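Local coordinates for uncharacterized protein YobA (Bacillus subtilis subsp. subtilis str. 168, PDB 4QY7) that is of unknown function but is made with a signal sequence and folds as a small OB-fold domain of the DUF3221 family, at residues S8-V13 against G67-V72; V14-E19 against V53-I58; N48-V53 against S80-A85; W73-K78 against T86-E91. All coordinates share one frame; numbering follows the deposited sequence. Where two conformers were deposited one is given.

Interaction 1. Residues S8-V13 against G67-V72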
loop_
_atom_site.group_PDB
_atom_site.type_symbol
_atom_site.label_atom_id
_atom_site.label_comp_id
_atom_site.label_asym_id
_atom_site.label_seq_id
_atom_site.Cartn_x
_atom_site.Cartn_y
_atom_site.Cartn_z
ATOM N N SER A 8 1.474 -11.443 -1.391
ATOM C CA SER A 8 1.771 -10.403 -0.412
ATOM C C SER A 8 2.840 -9.460 -0.918
ATOM O O SER A 8 3.643 -9.824 -1.794
ATOM C CB SER A 8 2.257 -11.015 0.902
ATOM O OG SER A 8 3.504 -11.694 0.766
ATOM N N LEU A 9 2.867 -8.258 -0.345
ATOM C CA LEU A 9 3.940 -7.311 -0.632
ATOM C C LEU A 9 4.125 -6.378 0.528
ATOM O O LEU A 9 3.199 -6.191 1.321
ATOM C CB LEU A 9 3.709 -6.546 -1.949
ATOM C CG LEU A 9 2.488 -5.649 -2.037
ATOM C CD1 LEU A 9 2.824 -4.237 -1.525
ATOM C CD2 LEU A 9 2.011 -5.502 -3.510
ATOM N N VAL A 10 5.309 -5.762 0.609
ATOM C CA VAL A 10 5.660 -4.870 1.700
ATOM C C VAL A 10 5.842 -3.471 1.185
ATOM O O VAL A 10 6.390 -3.267 0.102
ATOM C CB VAL A 10 6.979 -5.378 2.354
ATOM C CG1 VAL A 10 7.548 -4.327 3.324
ATOM C CG2 VAL A 10 6.749 -6.715 3.066
ATOM N N GLY A 11 5.389 -2.505 1.974
ATOM C CA GLY A 11 5.565 -1.106 1.577
ATOM C C GLY A 11 5.311 -0.174 2.723
ATOM O O GLY A 11 4.890 -0.607 3.791
ATOM N N TYR A 12 5.610 1.088 2.504
ATOM C CA TYR A 12 5.433 2.128 3.518
ATOM C C TYR A 12 4.216 2.950 3.212
ATOM O O TYR A 12 4.093 3.419 2.079
ATOM C CB TYR A 12 6.657 3.064 3.579
ATOM C CG TYR A 12 7.930 2.367 3.979
ATOM C CD1 TYR A 12 8.677 1.650 3.045
ATOM C CD2 TYR A 12 8.322 2.307 5.308
ATOM C CE1 TYR A 12 9.823 0.952 3.415
ATOM C CE2 TYR A 12 9.491 1.638 5.687
ATOM C CZ TYR A 12 10.224 0.952 4.734
ATOM O OH TYR A 12 11.382 0.267 5.065
ATOM N N VAL A 13 3.375 3.222 4.212
ATOM C CA VAL A 13 2.150 4.011 4.006
ATOM C C VAL A 13 2.507 5.473 3.871
ATOM O O VAL A 13 2.992 6.027 4.834
ATOM C CB VAL A 13 1.141 3.822 5.163
ATOM C CG1 VAL A 13 -0.140 4.649 4.950
ATOM C CG2 VAL A 13 0.791 2.345 5.354
ATOM N N GLY A 67 3.531 6.552 7.502
ATOM C CA GLY A 67 4.821 6.230 8.099
ATOM C C GLY A 67 4.961 4.797 8.538
ATOM O O GLY A 67 6.086 4.339 8.773
ATOM N N GLU A 68 3.850 4.058 8.648
ATOM C CA GLU A 68 3.933 2.654 8.999
ATOM C C GLU A 68 4.469 1.834 7.843
ATOM O O GLU A 68 4.076 2.049 6.691
ATOM C CB GLU A 68 2.556 2.101 9.390
ATOM C CG GLU A 68 2.018 2.694 10.695
ATOM C CD GLU A 68 2.723 2.307 11.980
ATOM O OE1 GLU A 68 3.542 1.361 11.966
ATOM O OE2 GLU A 68 2.412 2.927 13.020
ATOM N N LYS A 69 5.318 0.851 8.166
ATOM C CA LYS A 69 5.774 -0.152 7.210
ATOM C C LYS A 69 4.839 -1.350 7.389
ATOM O O LYS A 69 4.633 -1.805 8.521
ATOM C CB LYS A 69 7.226 -0.541 7.481
ATOM C CG LYS A 69 7.804 -1.445 6.403
ATOM C CD LYS A 69 9.171 -1.943 6.859
ATOM C CE LYS A 69 9.900 -2.698 5.773
ATOM N NZ LYS A 69 11.316 -2.946 6.158
ATOM N N ILE A 70 4.240 -1.831 6.309
ATOM C CA ILE A 70 3.288 -2.934 6.432
ATOM C C ILE A 70 3.514 -4.002 5.389
ATOM O O ILE A 70 4.108 -3.754 4.327
ATOM C CB ILE A 70 1.815 -2.406 6.296
ATOM C CG1 ILE A 70 1.526 -1.892 4.852
ATOM C CG2 ILE A 70 1.529 -1.273 7.316
ATOM C CD1 ILE A 70 0.059 -1.435 4.648
ATOM N N LYS A 71 2.985 -5.177 5.690
ATOM C CA LYS A 71 2.858 -6.280 4.744
ATOM C C LYS A 71 1.380 -6.414 4.452
ATOM O O LYS A 71 0.588 -6.461 5.396
ATOM C CB LYS A 71 3.400 -7.566 5.337
ATOM C CG LYS A 71 3.455 -8.703 4.321
ATOM C CD LYS A 71 4.316 -9.831 4.901
ATOM C CE LYS A 71 4.488 -10.985 3.979
ATOM N NZ LYS A 71 5.188 -12.108 4.676
ATOM N N VAL A 72 0.984 -6.499 3.176
ATOM C CA VAL A 72 -0.430 -6.664 2.815
ATOM C C VAL A 72 -0.595 -7.979 2.106
ATOM O O VAL A 72 0.372 -8.423 1.436
ATOM C CB VAL A 72 -0.967 -5.502 1.944
ATOM C CG1 VAL A 72 -0.850 -4.167 2.701
ATOM C CG2 VAL A 72 -0.238 -5.420 0.590
HETATM O O HOH W 1 12.999 -0.843 6.698
#
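K69 lies across the ring of Y12, on the same sheet surface as V10 and K71. Its CG stands anti to the backbone N (chi1 -172°) and the rest of the chain is extended, which carries the methylenes obliquely over the ring. CB begins the contact, 3.6 Å from Y12 CE2. CG then sits over the ring face, offset toward the rim, as a CH-pi contact 3.9 Å from the centroid. CD passes on to the CZ and OH of Y12, while CE lies near the same hydroxyl and 3.8 Å from V10 CG1. At the tip, NZ donates to a water at 2.7 Å, and that water is 2.6 Å from Y12 OH, in the plane of the ring. An alanine in place of Y12 would probably leave the K69 methylenes without their aromatic cover and the ammonium without its water link to the hydroxyl.

Beneath the side chains, strands 8-13 and 69-72 run antiparallel, with paired backbone bonds at L9/V72 and G11/I70; I70 N reaches G11 O at 2.9 Å. On the other surface L9 and V72 lie side by side, CG to CG2 3.8 Å, and V13 CG2 meets I70 CD1 at 3.9 Å, with L23 of strand 20-24 packing against V72, I70 and V13. G67, whose positive phi (95°) suits glycine, closes the end by donating from N to V13 O. The chemistry thus divides by surface: on one, lysine methylenes and an aromatic ring, with the K69 ammonium and Y12 hydroxyl sharing a water; on the other, branched aliphatics facing the interior.

Interaction 2. Residues V14-E19 against V53-I58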
loop_
_atom_site.group_PDB
_atom_site.type_symbol
_atom_site.label_atom_id
_atom_site.label_comp_id
_atom_site.label_asym_id
_atom_site.label_seq_id
_atom_site.Cartn_x
_atom_site.Cartn_y
_atom_site.Cartn_z
ATOM N N VAL A 14 2.249 6.099 2.718
ATOM C CA VAL A 14 2.541 7.536 2.508
ATOM C C VAL A 14 1.256 8.356 2.535
ATOM O O VAL A 14 1.273 9.496 3.005
ATOM C CB VAL A 14 3.370 7.855 1.233
ATOM C CG1 VAL A 14 4.829 7.476 1.436
ATOM C CG2 VAL A 14 2.801 7.202 -0.022
ATOM N N LEU A 15 0.142 7.795 2.051
ATOM C CA LEU A 15 -1.173 8.445 2.094
ATOM C C LEU A 15 -2.205 7.425 2.524
ATOM O O LEU A 15 -2.109 6.261 2.148
ATOM C CB LEU A 15 -1.559 9.020 0.729
ATOM C CG LEU A 15 -0.675 10.136 0.177
ATOM C CD1 LEU A 15 -0.837 10.254 -1.336
ATOM C CD2 LEU A 15 -0.996 11.476 0.859
ATOM N N LYS A 16 -3.187 7.834 3.325
ATOM C CA LYS A 16 -4.223 6.906 3.778
ATOM C C LYS A 16 -5.491 7.686 3.973
ATOM O O LYS A 16 -5.463 8.729 4.629
ATOM C CB LYS A 16 -3.818 6.210 5.100
ATOM C CG LYS A 16 -4.783 5.058 5.505
ATOM C CD LYS A 16 -5.832 5.519 6.532
ATOM C CE LYS A 16 -6.820 4.440 6.880
ATOM N NZ LYS A 16 -7.676 4.837 8.045
ATOM N N ASP A 17 -6.575 7.227 3.364
ATOM C CA ASP A 17 -7.900 7.805 3.570
ATOM C C ASP A 17 -8.800 6.631 3.894
ATOM O O ASP A 17 -8.300 5.515 4.042
ATOM C CB ASP A 17 -8.335 8.670 2.382
ATOM C CG ASP A 17 -8.611 7.976 1.065
ATOM O OD1 ASP A 17 -9.006 6.784 1.083
ATOM O OD2 ASP A 17 -8.542 8.655 0.017
ATOM N N ASN A 18 -10.109 6.854 4.026
ATOM C CA ASN A 18 -10.987 5.758 4.433
ATOM C C ASN A 18 -11.085 4.644 3.401
ATOM O O ASN A 18 -11.349 3.513 3.798
ATOM C CB ASN A 18 -12.390 6.263 4.749
ATOM C CG ASN A 18 -12.414 7.221 5.912
ATOM O OD1 ASN A 18 -11.917 6.931 7.008
ATOM N ND2 ASN A 18 -12.906 8.414 5.685
ATOM N N GLU A 19 -10.860 4.920 2.102
ATOM C CA GLU A 19 -11.009 3.868 1.088
ATOM C C GLU A 19 -9.735 3.220 0.612
ATOM O O GLU A 19 -9.799 2.097 0.131
ATOM C CB GLU A 19 -11.704 4.462 -0.168
ATOM C CG GLU A 19 -13.120 4.968 0.075
ATOM C CD GLU A 19 -14.066 3.952 0.696
ATOM O OE1 GLU A 19 -13.859 2.734 0.482
ATOM O OE2 GLU A 19 -15.002 4.375 1.411
ATOM N N VAL A 53 -3.574 0.313 -2.309
ATOM C CA VAL A 53 -4.281 -0.790 -1.678
ATOM C C VAL A 53 -5.684 -0.333 -1.265
ATOM O O VAL A 53 -5.843 0.652 -0.559
ATOM C CB VAL A 53 -3.520 -1.450 -0.508
ATOM C CG1 VAL A 53 -2.225 -2.113 -1.019
ATOM C CG2 VAL A 53 -3.207 -0.463 0.618
ATOM N N GLY A 54 -6.688 -1.000 -1.793
ATOM C CA GLY A 54 -8.061 -0.728 -1.430
ATOM C C GLY A 54 -8.349 -1.335 -0.070
ATOM O O GLY A 54 -8.031 -2.507 0.166
ATOM N N LEU A 55 -8.987 -0.561 0.817
ATOM C CA LEU A 55 -9.263 -1.003 2.193
ATOM C C LEU A 55 -10.737 -1.382 2.479
ATOM O O LEU A 55 -11.050 -1.662 3.649
ATOM C CB LEU A 55 -8.862 0.162 3.128
ATOM C CG LEU A 55 -7.404 0.643 3.019
ATOM C CD1 LEU A 55 -7.186 1.898 3.848
ATOM C CD2 LEU A 55 -6.426 -0.467 3.391
ATOM N N SER A 56 -11.607 -1.460 1.449
ATOM C CA SER A 56 -13.036 -1.777 1.633
ATOM C C SER A 56 -13.296 -3.054 2.420
ATOM O O SER A 56 -14.324 -3.145 3.094
ATOM C CB SER A 56 -13.726 -1.924 0.283
ATOM O OG SER A 56 -13.601 -0.740 -0.482
ATOM N N GLU A 57 -12.422 -4.063 2.285
ATOM C CA GLU A 57 -12.633 -5.348 2.939
ATOM C C GLU A 57 -12.073 -5.434 4.347
ATOM O O GLU A 57 -12.415 -6.393 5.014
ATOM C CB GLU A 57 -12.043 -6.493 2.090
ATOM C CG GLU A 57 -12.732 -6.668 0.751
ATOM C CD GLU A 57 -14.163 -7.140 0.893
ATOM O OE1 GLU A 57 -14.366 -8.288 1.349
ATOM O OE2 GLU A 57 -15.083 -6.339 0.610
ATOM N N ILE A 58 -11.296 -4.447 4.829
ATOM C CA ILE A 58 -10.736 -4.486 6.171
ATOM C C ILE A 58 -11.757 -3.900 7.124
ATOM O O ILE A 58 -12.245 -2.798 6.882
ATOM C CB ILE A 58 -9.391 -3.729 6.261
ATOM C CG1 ILE A 58 -8.360 -4.201 5.188
ATOM C CG2 ILE A 58 -8.834 -3.864 7.670
ATOM C CD1 ILE A 58 -7.912 -5.639 5.275
HETATM O O HOH W 2 -12.170 1.195 -0.709
#
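L55 turns its side chain toward E19 and K16 with CG anti to its own carbonyl carbon (chi1 -57°), while K16 bends sharply at CD (chi2 -97°). The two side chains cross at about a right angle, and K16 CE comes to rest 4.0 Å from L55 CD1. That methyl also lies 3.8 Å from D17 O. Leucine suits the buried place because its branched end puts CD1 against K16 CE and D17 O, whereas the lysine lends only its aliphatic stem and sends NZ on to T61 OG1.

The direct polar link is made by backbone: L55 N donates to E19 O at 2.9 Å, almost straight at the hydrogen but with the donor 39° above the carbonyl plane. A water donates to the same E19 O at 2.7 Å and to E19 OE1 at 2.6 Å, so the carbonyl has two donors. S56 OG is near this water too, but the separation is too short to be trusted and the serine has two conformers.

D17 shapes the turn. Its OD1 accepts from E19 N at 2.8 Å, an Asx turn, and also from R20 N, which leads into strand 20-24. On the other segment, L55 opens a type I turn ending at I58. The contact thus joins the turn between strands 7-16 and 20-24 to the exit of strand 50-54. Upstream, V14 and L15 form a classic beta bulge against I22 and, in the conformers described, touch L42 of helix 39-45; L55 itself packs on L64 and I87.

Interaction 3. Residues N48-V53 against S80-A85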
loop_
_atom_site.group_PDB
_atom_site.type_symbol
_atom_site.label_atom_id
_atom_site.label_comp_id
_atom_site.label_asym_id
_atom_site.label_seq_id
_atom_site.Cartn_x
_atom_site.Cartn_y
_atom_site.Cartn_z
ATOM N N ASN A 48 6.785 3.305 -10.688
ATOM C CA ASN A 48 7.046 1.858 -10.643
ATOM C C ASN A 48 7.445 1.392 -9.235
ATOM O O ASN A 48 7.849 0.240 -9.099
ATOM C CB ASN A 48 8.102 1.415 -11.664
ATOM C CG ASN A 48 7.779 1.883 -13.049
ATOM O OD1 ASN A 48 6.603 1.989 -13.427
ATOM N ND2 ASN A 48 8.802 2.202 -13.829
ATOM N N ASN A 49 7.306 2.249 -8.187
ATOM C CA ASN A 49 7.598 1.829 -6.812
ATOM C C ASN A 49 6.410 2.249 -5.896
ATOM O O ASN A 49 6.611 2.616 -4.743
ATOM C CB ASN A 49 8.912 2.437 -6.334
ATOM C CG ASN A 49 10.102 1.689 -6.873
ATOM O OD1 ASN A 49 10.747 2.120 -7.826
ATOM N ND2 ASN A 49 10.367 0.519 -6.314
ATOM N N ILE A 50 5.192 2.224 -6.445
ATOM C CA ILE A 50 3.968 2.609 -5.752
ATOM C C ILE A 50 2.947 1.525 -5.930
ATOM O O ILE A 50 2.841 0.943 -7.026
ATOM C CB ILE A 50 3.367 3.924 -6.327
ATOM C CG1 ILE A 50 4.253 5.111 -6.075
ATOM C CG2 ILE A 50 1.928 4.214 -5.798
ATOM C CD1 ILE A 50 4.191 5.989 -7.207
ATOM N N VAL A 51 2.163 1.277 -4.887
ATOM C CA VAL A 51 1.045 0.342 -4.916
ATOM C C VAL A 51 -0.132 1.032 -4.253
ATOM O O VAL A 51 0.062 1.653 -3.182
ATOM C CB VAL A 51 1.349 -0.999 -4.208
ATOM C CG1 VAL A 51 0.171 -1.967 -4.363
ATOM C CG2 VAL A 51 2.645 -1.624 -4.737
ATOM N N ILE A 52 -1.328 0.902 -4.815
ATOM C CA ILE A 52 -2.518 1.460 -4.207
ATOM C C ILE A 52 -3.256 0.281 -3.596
ATOM O O ILE A 52 -3.524 -0.666 -4.312
ATOM C CB ILE A 52 -3.341 2.215 -5.274
ATOM C CG1 ILE A 52 -2.515 3.437 -5.774
ATOM C CG2 ILE A 52 -4.699 2.650 -4.678
ATOM C CD1 ILE A 52 -2.943 4.013 -6.924
ATOM N N VAL A 53 -3.574 0.313 -2.309
ATOM C CA VAL A 53 -4.281 -0.790 -1.678
ATOM C C VAL A 53 -5.684 -0.333 -1.265
ATOM O O VAL A 53 -5.843 0.652 -0.559
ATOM C CB VAL A 53 -3.520 -1.450 -0.508
ATOM C CG1 VAL A 53 -2.225 -2.113 -1.019
ATOM C CG2 VAL A 53 -3.207 -0.463 0.618
ATOM N N SER A 80 -3.614 -1.967 -13.584
ATOM C CA SER A 80 -3.514 -0.536 -13.446
ATOM C C SER A 80 -2.051 -0.143 -13.269
ATOM O O SER A 80 -1.214 -0.990 -12.929
ATOM C CB SER A 80 -4.337 -0.083 -12.233
ATOM O OG SER A 80 -3.796 -0.557 -11.006
ATOM N N ASN A 81 -1.763 1.119 -13.522
ATOM C CA ASN A 81 -0.417 1.684 -13.318
ATOM C C ASN A 81 -0.582 2.983 -12.555
ATOM O O ASN A 81 -1.087 3.947 -13.114
ATOM C CB ASN A 81 0.286 1.906 -14.649
ATOM C CG ASN A 81 1.733 2.312 -14.482
ATOM O OD1 ASN A 81 2.183 2.653 -13.380
ATOM N ND2 ASN A 81 2.492 2.277 -15.571
ATOM N N PRO A 82 -0.176 3.052 -11.290
ATOM C CA PRO A 82 0.450 1.994 -10.482
ATOM C C PRO A 82 -0.462 0.798 -10.246
ATOM O O PRO A 82 -1.684 0.935 -10.275
ATOM C CB PRO A 82 0.722 2.671 -9.125
ATOM C CG PRO A 82 0.572 4.107 -9.338
ATOM C CD PRO A 82 -0.319 4.305 -10.535
ATOM N N PRO A 83 0.116 -0.362 -9.933
ATOM C CA PRO A 83 -0.726 -1.506 -9.602
ATOM C C PRO A 83 -1.572 -1.213 -8.380
ATOM O O PRO A 83 -1.212 -0.384 -7.535
ATOM C CB PRO A 83 0.264 -2.656 -9.324
ATOM C CG PRO A 83 1.588 -2.082 -9.332
ATOM C CD PRO A 83 1.554 -0.658 -9.801
ATOM N N SER A 84 -2.702 -1.852 -8.313
ATOM C CA SER A 84 -3.614 -1.696 -7.214
ATOM C C SER A 84 -4.202 -3.030 -6.840
ATOM O O SER A 84 -4.213 -3.963 -7.663
ATOM C CB SER A 84 -4.708 -0.706 -7.580
ATOM O OG SER A 84 -5.241 -1.033 -8.853
ATOM N N ALA A 85 -4.604 -3.164 -5.575
ATOM C CA ALA A 85 -5.226 -4.414 -5.167
ATOM C C ALA A 85 -6.128 -4.205 -4.002
ATOM O O ALA A 85 -5.805 -3.387 -3.127
ATOM C CB ALA A 85 -4.155 -5.436 -4.794
HETATM O O HOH W 3 5.328 3.697 -15.071
#
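I50 and P82 lie side by side and point the same way, the branched side chain flanking the puckered pyrrolidine ring. The closest pair of side-chain atoms is I50 CG2 and P82 CG, 3.8 Å apart. I50 CG1 stands anti to the carbonyl carbon (chi1 -66°), which leaves CG2 anti to the backbone N, on the proline's side of the residue. M43 of helix 39-45 touches both, so the pair is part of the packing between helix and sheet. I52 reaches the same ring less closely, its CD1 4.3 Å from P82 CG.

P82 follows a cis peptide bond, and P83 comes next. Having no N-H, the two prolines meet I50 O only through carbon: P82 CB at 3.4 Å and P83 CD at 3.5 Å. What P83 can offer is its carbonyl, and I52 N donates to P83 O at 3.0 Å. One step on, A85 N donates to I52 O at 3.0 Å. I52 and S84 project from one sheet surface with their CB atoms adjacent, while V53 and A85 project from the other; the small alanine at A85 lets the F74 ring pack close to that surface.

The bend into the strand is held by serines. S84 OG donates to S80 OG at 2.6 Å, which in turn donates to P82 O at 2.7 Å. A water further links N48 OD1 with N81 ND2 beyond the strand end. Parallel pairing of strand 50-54 with 84-86 in an otherwise antiparallel sheet is what the OB-fold shows between its third and fifth strands, where the pair helps close the barrel.

Interaction 4. Residues W73-K78 against T86-E91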
loop_
_atom_site.group_PDB
_atom_site.type_symbol
_atom_site.label_atom_id
_atom_site.label_comp_id
_atom_site.label_asym_id
_atom_site.label_seq_id
_atom_site.Cartn_x
_atom_site.Cartn_y
_atom_site.Cartn_z
ATOM N N TRP A 73 -1.810 -8.556 2.192
ATOM C CA TRP A 73 -2.158 -9.812 1.521
ATOM C C TRP A 73 -3.326 -9.590 0.608
ATOM O O TRP A 73 -4.262 -8.855 0.964
ATOM C CB TRP A 73 -2.498 -10.930 2.506
ATOM C CG TRP A 73 -1.298 -11.529 3.146
ATOM C CD1 TRP A 73 -0.609 -12.633 2.736
ATOM C CD2 TRP A 73 -0.622 -11.035 4.295
ATOM N NE1 TRP A 73 0.460 -12.856 3.569
ATOM C CE2 TRP A 73 0.461 -11.906 4.552
ATOM C CE3 TRP A 73 -0.839 -9.953 5.161
ATOM C CZ2 TRP A 73 1.327 -11.718 5.627
ATOM C CZ3 TRP A 73 0.032 -9.758 6.215
ATOM C CH2 TRP A 73 1.092 -10.641 6.449
ATOM N N PHE A 74 -3.273 -10.198 -0.601
ATOM C CA PHE A 74 -4.322 -9.984 -1.589
ATOM C C PHE A 74 -4.349 -11.126 -2.585
ATOM O O PHE A 74 -3.365 -11.858 -2.689
ATOM C CB PHE A 74 -4.070 -8.648 -2.332
ATOM C CG PHE A 74 -2.715 -8.583 -3.001
ATOM C CD1 PHE A 74 -1.590 -8.140 -2.305
ATOM C CD2 PHE A 74 -2.567 -8.909 -4.345
ATOM C CE1 PHE A 74 -0.329 -8.158 -2.908
ATOM C CE2 PHE A 74 -1.312 -8.905 -4.943
ATOM C CZ PHE A 74 -0.203 -8.489 -4.231
ATOM N N HIS A 75 -5.449 -11.291 -3.308
ATOM C CA HIS A 75 -5.526 -12.373 -4.293
ATOM C C HIS A 75 -4.810 -11.991 -5.594
ATOM O O HIS A 75 -3.970 -12.758 -6.087
ATOM C CB HIS A 75 -6.979 -12.745 -4.573
ATOM C CG HIS A 75 -7.652 -13.302 -3.366
ATOM N ND1 HIS A 75 -7.282 -14.539 -2.833
ATOM C CD2 HIS A 75 -8.596 -12.751 -2.573
ATOM C CE1 HIS A 75 -8.034 -14.701 -1.758
ATOM N NE2 HIS A 75 -8.848 -13.655 -1.567
ATOM N N THR A 76 -5.152 -10.830 -6.162
ATOM C CA THR A 76 -4.571 -10.394 -7.436
ATOM C C THR A 76 -4.434 -8.911 -7.553
ATOM O O THR A 76 -5.126 -8.166 -6.860
ATOM C CB THR A 76 -5.469 -10.890 -8.592
ATOM O OG1 THR A 76 -4.795 -10.667 -9.833
ATOM C CG2 THR A 76 -6.819 -10.188 -8.637
ATOM N N ARG A 77 -3.549 -8.478 -8.463
ATOM C CA ARG A 77 -3.366 -7.072 -8.780
ATOM C C ARG A 77 -4.325 -6.717 -9.869
ATOM O O ARG A 77 -4.505 -7.488 -10.822
ATOM C CB ARG A 77 -1.946 -6.717 -9.278
ATOM C CG ARG A 77 -0.825 -6.737 -8.244
ATOM C CD ARG A 77 0.534 -6.741 -8.961
ATOM N NE ARG A 77 1.651 -6.878 -8.007
ATOM C CZ ARG A 77 1.998 -8.013 -7.404
ATOM N NH1 ARG A 77 1.314 -9.133 -7.623
ATOM N NH2 ARG A 77 3.012 -8.031 -6.543
ATOM N N LYS A 78 -4.875 -5.527 -9.796
ATOM C CA LYS A 78 -5.694 -5.005 -10.887
ATOM C C LYS A 78 -4.762 -4.559 -11.993
ATOM O O LYS A 78 -3.589 -4.266 -11.726
ATOM C CB LYS A 78 -6.550 -3.827 -10.410
ATOM C CG LYS A 78 -7.606 -4.247 -9.395
ATOM C CD LYS A 78 -7.886 -3.174 -8.363
ATOM C CE LYS A 78 -8.840 -3.638 -7.285
ATOM N NZ LYS A 78 -10.129 -4.119 -7.841
ATOM N N THR A 86 -7.225 -4.975 -3.946
ATOM C CA THR A 86 -8.098 -4.981 -2.758
ATOM C C THR A 86 -7.447 -5.907 -1.756
ATOM O O THR A 86 -7.235 -7.061 -2.107
ATOM C CB THR A 86 -9.473 -5.505 -3.109
ATOM O OG1 THR A 86 -10.000 -4.705 -4.161
ATOM C CG2 THR A 86 -10.409 -5.495 -1.899
ATOM N N ILE A 87 -7.102 -5.451 -0.554
ATOM C CA ILE A 87 -6.360 -6.329 0.352
ATOM C C ILE A 87 -7.282 -7.002 1.332
ATOM O O ILE A 87 -8.350 -6.466 1.642
ATOM C CB ILE A 87 -5.207 -5.595 1.071
ATOM C CG1 ILE A 87 -5.715 -4.410 1.953
ATOM C CG2 ILE A 87 -4.196 -5.083 0.011
ATOM C CD1 ILE A 87 -4.699 -3.926 3.026
ATOM N N GLN A 88 -6.903 -8.201 1.773
ATOM C CA GLN A 88 -7.695 -8.989 2.727
ATOM C C GLN A 88 -7.139 -8.873 4.134
ATOM O O GLN A 88 -7.843 -9.155 5.102
ATOM C CB GLN A 88 -7.708 -10.473 2.323
ATOM C CG GLN A 88 -8.195 -10.748 0.897
ATOM C CD GLN A 88 -9.603 -10.268 0.642
ATOM O OE1 GLN A 88 -10.476 -10.339 1.513
ATOM N NE2 GLN A 88 -9.868 -9.791 -0.566
ATOM N N LYS A 89 -5.859 -8.480 4.265
ATOM C CA LYS A 89 -5.250 -8.387 5.562
ATOM C C LYS A 89 -4.013 -7.557 5.491
ATOM O O LYS A 89 -3.407 -7.406 4.424
ATOM C CB LYS A 89 -4.882 -9.822 6.004
ATOM C CG LYS A 89 -4.087 -9.950 7.312
ATOM C CD LYS A 89 -4.035 -11.397 7.799
ATOM C CE LYS A 89 -3.061 -12.260 7.035
ATOM N NZ LYS A 89 -3.295 -13.706 7.296
ATOM N N TYR A 90 -3.623 -6.979 6.615
ATOM C CA TYR A 90 -2.317 -6.339 6.666
ATOM C C TYR A 90 -1.709 -6.574 8.021
ATOM O O TYR A 90 -2.407 -6.875 9.000
ATOM C CB TYR A 90 -2.312 -4.842 6.329
ATOM C CG TYR A 90 -3.115 -4.003 7.297
ATOM C CD1 TYR A 90 -2.528 -3.463 8.433
ATOM C CD2 TYR A 90 -4.426 -3.642 7.010
ATOM C CE1 TYR A 90 -3.276 -2.713 9.342
ATOM C CE2 TYR A 90 -5.162 -2.843 7.876
ATOM C CZ TYR A 90 -4.590 -2.388 9.044
ATOM O OH TYR A 90 -5.359 -1.613 9.869
ATOM N N GLU A 91 -0.384 -6.463 8.047
ATOM C CA GLU A 91 0.390 -6.616 9.273
ATOM C C GLU A 91 1.339 -5.453 9.411
ATOM O O GLU A 91 1.983 -5.082 8.438
ATOM C CB GLU A 91 1.157 -7.940 9.271
ATOM C CG GLU A 91 1.910 -8.176 10.568
ATOM C CD GLU A 91 2.422 -9.585 10.754
ATOM O OE1 GLU A 91 2.940 -10.159 9.770
ATOM O OE2 GLU A 91 2.324 -10.108 11.888
HETATM O O HOH W 4 -7.597 -9.534 -2.484
HETATM O O HOH W 5 -7.445 -6.913 -6.112
HETATM O O HOH W 6 -11.005 -6.734 -6.072
#
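W73 and K89 pair first through their backbones: W73 N donates to K89 O at 3.0 Å, and Q88 N returns the link to W73 O at 2.8 Å.

Aromatic contacts come next; W73 and E91 are each modelled in two conformers, one of which is described. K89 arches over the indole, bent at CE (chi3 77°), so that CE lies over the face of the six-membered ring, 4.0 Å from the centroid, in a CH-pi contact. NZ stands 4.9 Å from the same centroid, only 13° off the normal, a cation-pi geometry; it also makes a weak hydrogen bond to a nonaethylene glycol, probably from the crystallisation liquor. The indole edge is used as well: E91 CB meets W73 CZ3 at 3.7 Å. A wide indole suits this partly exposed place, since it can offer a face to a lysine stem and an edge to the next residue but one.

The antiparallel pairing of strand 69-74 with 89-92 matches that of the last two strands of an OB-fold, with the chain leaving through 75-83 and returning by way of strand 84-86.

Apolar packing comes from F74, whose ring lies against L9 and A85 and whose CB is 4.3 Å from I87 CG2.

In the conformer described, Q88 NE2 lies near H75 CD2, the side chains crossing at about a right angle with ring and amide planes 41° apart.

Waters bridge the backbones where the direct pairing ends. One donates to T76 O at 2.7 Å and accepts from T86 N at 2.9 Å; another accepts from H75 N and, in the conformer described, from Q88 NE2.

The four contacts lie 11 to 13 Å apart, centre to centre, in or at the ends of one mixed sheet that spans the 93-residue chain. Interactions 1 and 4 share strand 69-74, one on each of its edges, and interactions 2 and 3 share strand 50-54 and the residue V53. Along the chain interaction 2 falls between the two segments of interaction 1, interaction 3 alternates with all three others, and interaction 4 opens after interaction 1 has closed. Interior side chains tie them together: L9 reaches V51 and F74, and V53 reaches V72 and I87. G54 bonds to A85 and I87, where the chain passes from strand 84-86 toward strand 89-92, consistent with the closed barrel of an OB-fold.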